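Side-chain contacts in DsbA family protein (Salmonella typhimurium, PDB 7JVE), which works as a trimeric, thioredoxin-like enzyme with both thiol oxidase and disulfide isomerase activities and is linked to a fimbrial operon: residues A57-Q60 against L61-Y65; T234-P237 against G238-Q242. All coordinates share one frame; numbering follows the deposited sequence.

Contact 1. Residues A57-Q60 against L61-Y65; sequences AYVQ and LALQY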
loop_
_atom_site.group_PDB
_atom_site.type_symbol
_atom_site.label_atom_id
_atom_site.label_comp_id
_atom_site.label_asym_id
_atom_site.label_seq_id
_atom_site.Cartn_x
_atom_site.Cartn_y
_atom_site.Cartn_z
ATOM N N ALA A 57 -0.343 3.852 -25.480
ATOM C CA ALA A 57 -0.107 2.496 -25.972
ATOM C C ALA A 57 -1.379 1.662 -25.919
ATOM O O ALA A 57 -1.615 0.842 -26.810
ATOM C CB ALA A 57 1.001 1.819 -25.169
ATOM N N TYR A 58 -2.191 1.844 -24.867
ATOM C CA TYR A 58 -3.491 1.177 -24.788
ATOM C C TYR A 58 -4.419 1.634 -25.907
ATOM O O TYR A 58 -5.157 0.819 -26.480
ATOM C CB TYR A 58 -4.161 1.438 -23.433
ATOM C CG TYR A 58 -3.780 0.468 -22.341
ATOM C CD1 TYR A 58 -3.858 -0.916 -22.545
ATOM C CD2 TYR A 58 -3.372 0.931 -21.087
ATOM C CE1 TYR A 58 -3.525 -1.811 -21.544
ATOM C CE2 TYR A 58 -3.038 0.044 -20.084
ATOM C CZ TYR A 58 -3.111 -1.311 -20.313
ATOM O OH TYR A 58 -2.765 -2.170 -19.310
ATOM N N VAL A 59 -4.408 2.935 -26.218
ATOM C CA VAL A 59 -5.243 3.438 -27.301
ATOM C C VAL A 59 -4.869 2.763 -28.619
ATOM O O VAL A 59 -5.744 2.347 -29.394
ATOM C CB VAL A 59 -5.139 4.972 -27.397
ATOM C CG1 VAL A 59 -5.673 5.439 -28.744
ATOM C CG2 VAL A 59 -5.911 5.638 -26.249
ATOM N N GLN A 60 -3.567 2.626 -28.888
ATOM C CA GLN A 60 -3.140 1.930 -30.097
ATOM C C GLN A 60 -3.679 0.507 -30.127
ATOM O O GLN A 60 -4.088 0.020 -31.185
ATOM C CB GLN A 60 -1.611 1.921 -30.203
ATOM C CG GLN A 60 -1.018 3.259 -30.584
ATOM C CD GLN A 60 -1.463 3.679 -31.978
ATOM O OE1 GLN A 60 -1.247 2.956 -32.955
ATOM N NE2 GLN A 60 -2.125 4.826 -32.069
ATOM N N LEU A 61 -3.659 -0.186 -28.977
ATOM C CA LEU A 61 -4.166 -1.557 -28.927
ATOM C C LEU A 61 -5.665 -1.599 -29.201
ATOM O O LEU A 61 -6.140 -2.471 -29.943
ATOM C CB LEU A 61 -3.848 -2.190 -27.572
ATOM C CG LEU A 61 -2.360 -2.442 -27.298
ATOM C CD1 LEU A 61 -2.138 -2.965 -25.876
ATOM C CD2 LEU A 61 -1.800 -3.424 -28.331
ATOM N N ALA A 62 -6.422 -0.647 -28.625
ATOM C CA ALA A 62 -7.856 -0.540 -28.896
ATOM C C ALA A 62 -8.135 -0.348 -30.380
ATOM O O ALA A 62 -9.035 -0.989 -30.938
ATOM C CB ALA A 62 -8.463 0.613 -28.107
ATOM N N LEU A 63 -7.372 0.527 -31.042
ATOM C CA LEU A 63 -7.572 0.717 -32.473
ATOM C C LEU A 63 -7.249 -0.553 -33.242
ATOM O O LEU A 63 -7.947 -0.893 -34.202
ATOM C CB LEU A 63 -6.734 1.888 -32.985
ATOM C CG LEU A 63 -7.186 3.230 -32.405
ATOM C CD1 LEU A 63 -6.178 4.347 -32.715
ATOM C CD2 LEU A 63 -8.597 3.594 -32.877
ATOM N N GLN A 64 -6.216 -1.285 -32.824
ATOM C CA GLN A 64 -5.850 -2.500 -33.552
ATOM C C GLN A 64 -6.900 -3.610 -33.381
ATOM O O GLN A 64 -7.182 -4.359 -34.326
ATOM C CB GLN A 64 -4.471 -2.978 -33.102
ATOM C CG GLN A 64 -4.019 -4.248 -33.785
ATOM C CD GLN A 64 -2.723 -4.836 -33.225
ATOM O OE1 GLN A 64 -1.968 -4.184 -32.487
ATOM N NE2 GLN A 64 -2.458 -6.085 -33.586
ATOM N N TYR A 65 -7.504 -3.734 -32.197
ATOM C CA TYR A 65 -8.462 -4.806 -31.940
ATOM C C TYR A 65 -9.904 -4.313 -31.946
ATOM O O TYR A 65 -10.769 -4.914 -31.315
ATOM C CB TYR A 65 -8.126 -5.521 -30.628
ATOM C CG TYR A 65 -6.793 -6.240 -30.737
ATOM C CD1 TYR A 65 -6.690 -7.485 -31.344
ATOM C CD2 TYR A 65 -5.628 -5.645 -30.269
ATOM C CE1 TYR A 65 -5.461 -8.130 -31.458
ATOM C CE2 TYR A 65 -4.404 -6.269 -30.382
ATOM C CZ TYR A 65 -4.322 -7.508 -30.980
ATOM O OH TYR A 65 -3.090 -8.105 -31.084
#
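Leu61 lies one helical turn beyond Ala57 and Tyr58; residues 57-64 form the last turns of the long helix 37-64, and Tyr65 follows it. Four i to i+4 backbone hydrogen bonds join 57-60 to 61-65, among them Leu63 N to Val59 O at 2.9 Å. The side chain of Leu61 follows the helix wall back toward the preceding turn. Its CB sits 3.5 Å from Tyr58 O, and CG comes to 3.4 Å from Ala57 O, the oxygen that also accepts the Leu61 N-H. The turn at chi1 (-68°), which sets CG beside its own backbone N and anti to the carbonyl carbon, directs the branch this way. At the tip, CD1 meets Tyr58 CD1 at 4.3 Å and approaches that ring obliquely. The phenol itself is fixed farther out: Tyr58 OH is hydrogen-bonded to Asp212 O and to Lys162 NZ of a second subunit, so this buried ring ties the helix to the trimer interface. On another side of the helix, Val59 and Leu63 run alongside each other, one turn apart, both against Val230. Val59 CG1, held anti to its own N (chi1 164°), touches Leu63 CD1 at 4.1 Å, and Leu63 CD1 also lies 4.1 Å from Gln60 NE2.

Contact 2. Residues T234-P237 against G238-Q242; sequences TVIP and GSTTQ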
loop_
_atom_site.group_PDB
_atom_site.type_symbol
_atom_site.label_atom_id
_atom_site.label_comp_id
_atom_site.label_asym_id
_atom_site.label_seq_id
_atom_site.Cartn_x
_atom_site.Cartn_y
_atom_site.Cartn_z
ATOM N N THR A 234 -10.696 6.253 -25.061
ATOM C CA THR A 234 -10.176 6.356 -23.708
ATOM C C THR A 234 -10.156 4.958 -23.098
ATOM O O THR A 234 -11.140 4.222 -23.215
ATOM C CB THR A 234 -11.030 7.302 -22.852
ATOM O OG1 THR A 234 -11.307 8.492 -23.589
ATOM C CG2 THR A 234 -10.218 7.731 -21.644
ATOM N N VAL A 235 -9.053 4.595 -22.448
ATOM C CA VAL A 235 -8.931 3.313 -21.762
ATOM C C VAL A 235 -8.863 3.607 -20.271
ATOM O O VAL A 235 -8.020 4.391 -19.827
ATOM C CB VAL A 235 -7.702 2.525 -22.250
ATOM C CG1 VAL A 235 -7.471 1.298 -21.412
ATOM C CG2 VAL A 235 -7.878 2.137 -23.727
ATOM N N ILE A 236 -9.756 3.000 -19.499
ATOM C CA ILE A 236 -9.930 3.396 -18.106
ATOM C C ILE A 236 -9.899 2.191 -17.174
ATOM O O ILE A 236 -10.539 1.167 -17.462
ATOM C CB ILE A 236 -11.244 4.167 -17.928
ATOM C CG1 ILE A 236 -11.378 5.225 -19.031
ATOM C CG2 ILE A 236 -11.341 4.739 -16.481
ATOM C CD1 ILE A 236 -12.514 6.196 -18.844
ATOM N N PRO A 237 -9.216 2.291 -16.026
ATOM C CA PRO A 237 -9.245 1.198 -15.041
ATOM C C PRO A 237 -10.669 0.818 -14.640
ATOM O O PRO A 237 -11.579 1.649 -14.619
ATOM C CB PRO A 237 -8.467 1.777 -13.851
ATOM C CG PRO A 237 -7.577 2.846 -14.472
ATOM C CD PRO A 237 -8.447 3.449 -15.544
ATOM N N GLY A 238 -10.850 -0.458 -14.297
ATOM C CA GLY A 238 -12.143 -0.901 -13.807
ATOM C C GLY A 238 -12.646 -0.072 -12.641
ATOM O O GLY A 238 -13.845 0.147 -12.511
ATOM N N SER A 239 -11.738 0.416 -11.790
ATOM C CA SER A 239 -12.086 1.357 -10.727
ATOM C C SER A 239 -12.021 2.785 -11.276
ATOM O O SER A 239 -10.938 3.299 -11.585
ATOM C CB SER A 239 -11.159 1.193 -9.525
ATOM O OG SER A 239 -11.365 2.246 -8.618
ATOM N N THR A 240 -13.178 3.430 -11.380
ATOM C CA THR A 240 -13.269 4.780 -11.910
ATOM C C THR A 240 -14.532 5.430 -11.350
ATOM O O THR A 240 -15.149 4.920 -10.411
ATOM C CB THR A 240 -13.234 4.751 -13.445
ATOM O OG1 THR A 240 -13.252 6.089 -13.937
ATOM C CG2 THR A 240 -14.424 3.981 -14.026
ATOM N N THR A 241 -14.905 6.576 -11.910
ATOM C CA THR A 241 -16.082 7.316 -11.481
ATOM C C THR A 241 -17.055 7.438 -12.644
ATOM O O THR A 241 -16.690 7.248 -13.810
ATOM C CB THR A 241 -15.711 8.724 -10.984
ATOM O OG1 THR A 241 -15.190 9.482 -12.086
ATOM C CG2 THR A 241 -14.656 8.662 -9.860
ATOM N N GLN A 242 -18.302 7.788 -12.317
ATOM C CA GLN A 242 -19.286 8.063 -13.365
ATOM C C GLN A 242 -18.874 9.263 -14.219
ATOM O O GLN A 242 -19.010 9.238 -15.446
ATOM C CB GLN A 242 -20.666 8.300 -12.753
ATOM C CG GLN A 242 -21.776 8.520 -13.788
ATOM C CD GLN A 242 -23.171 8.242 -13.230
ATOM O OE1 GLN A 242 -23.307 7.609 -12.184
ATOM N NE2 GLN A 242 -24.213 8.752 -13.912
#
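Ile236 and Thr240 meet across the bend that leads from strand 234-237, the outermost strand of the thioredoxin-like sheet within this chain, into helix 242-253. Ile236 runs roughly perpendicular to Thr240 and reaches over with its CG2 branch, which lies 3.5 Å from Thr240 OG1 and 3.6 Å from Thr240 CB. At chi1 -46° Ile236 sends CG1 beside its backbone N and leaves CG2 anti to that N, next to the carbonyl carbon and on the way to the turn. Thr240 answers with OG1 anti to its own N (chi1 -177°), while its CG2 is wedged between N and the carbonyl carbon. There Thr240 CG2 stands 3.7 Å from Pro237 O and 4.0 Å from Ile236 CG2. Leu245, in the following helix, packs against both Ile236 and Thr240, and Met100 of helix 95-110 adds to the cover of Thr240.

At the bend itself, Pro237 CB lies 3.7 Å from Ser239 O. A backbone hydrogen bond from Gly238 to Pro217, just before strand 218-223, carries the pairing one step past the strand; Pro217 is probably the cis-proline of thioredoxin-like folds. Beyond the bend, Thr241 takes the N-cap position, its OG1 bonded to Met244 N. No hydrogen bond joins 234-237 to 238-242, so the two sides of the buried turn meet through van der Waals contact of methyl groups with a hydroxyl and a carbonyl oxygen.

In the fold
The two contacts come in series along the chain, 57-65 well before 234-242, and their centres lie 16 Å apart. Contact 1 ends helix 37-64, which leads out of the N-terminal helices; contact 2 leaves strand 234-237 for the C-terminal helix 242-253. They meet where Tyr58 CB packs on Val235 CG2 (3.8 Å), and Gln55 of the same helix binds Val235 N through its OE1, so the long helix runs beside the outermost strand of the sheet within this chain. Both contacts also reach a second subunit: Val163 of that subunit packs on Tyr58 and on Val235. The junction of helix and sheet is therefore part of the trimer interface.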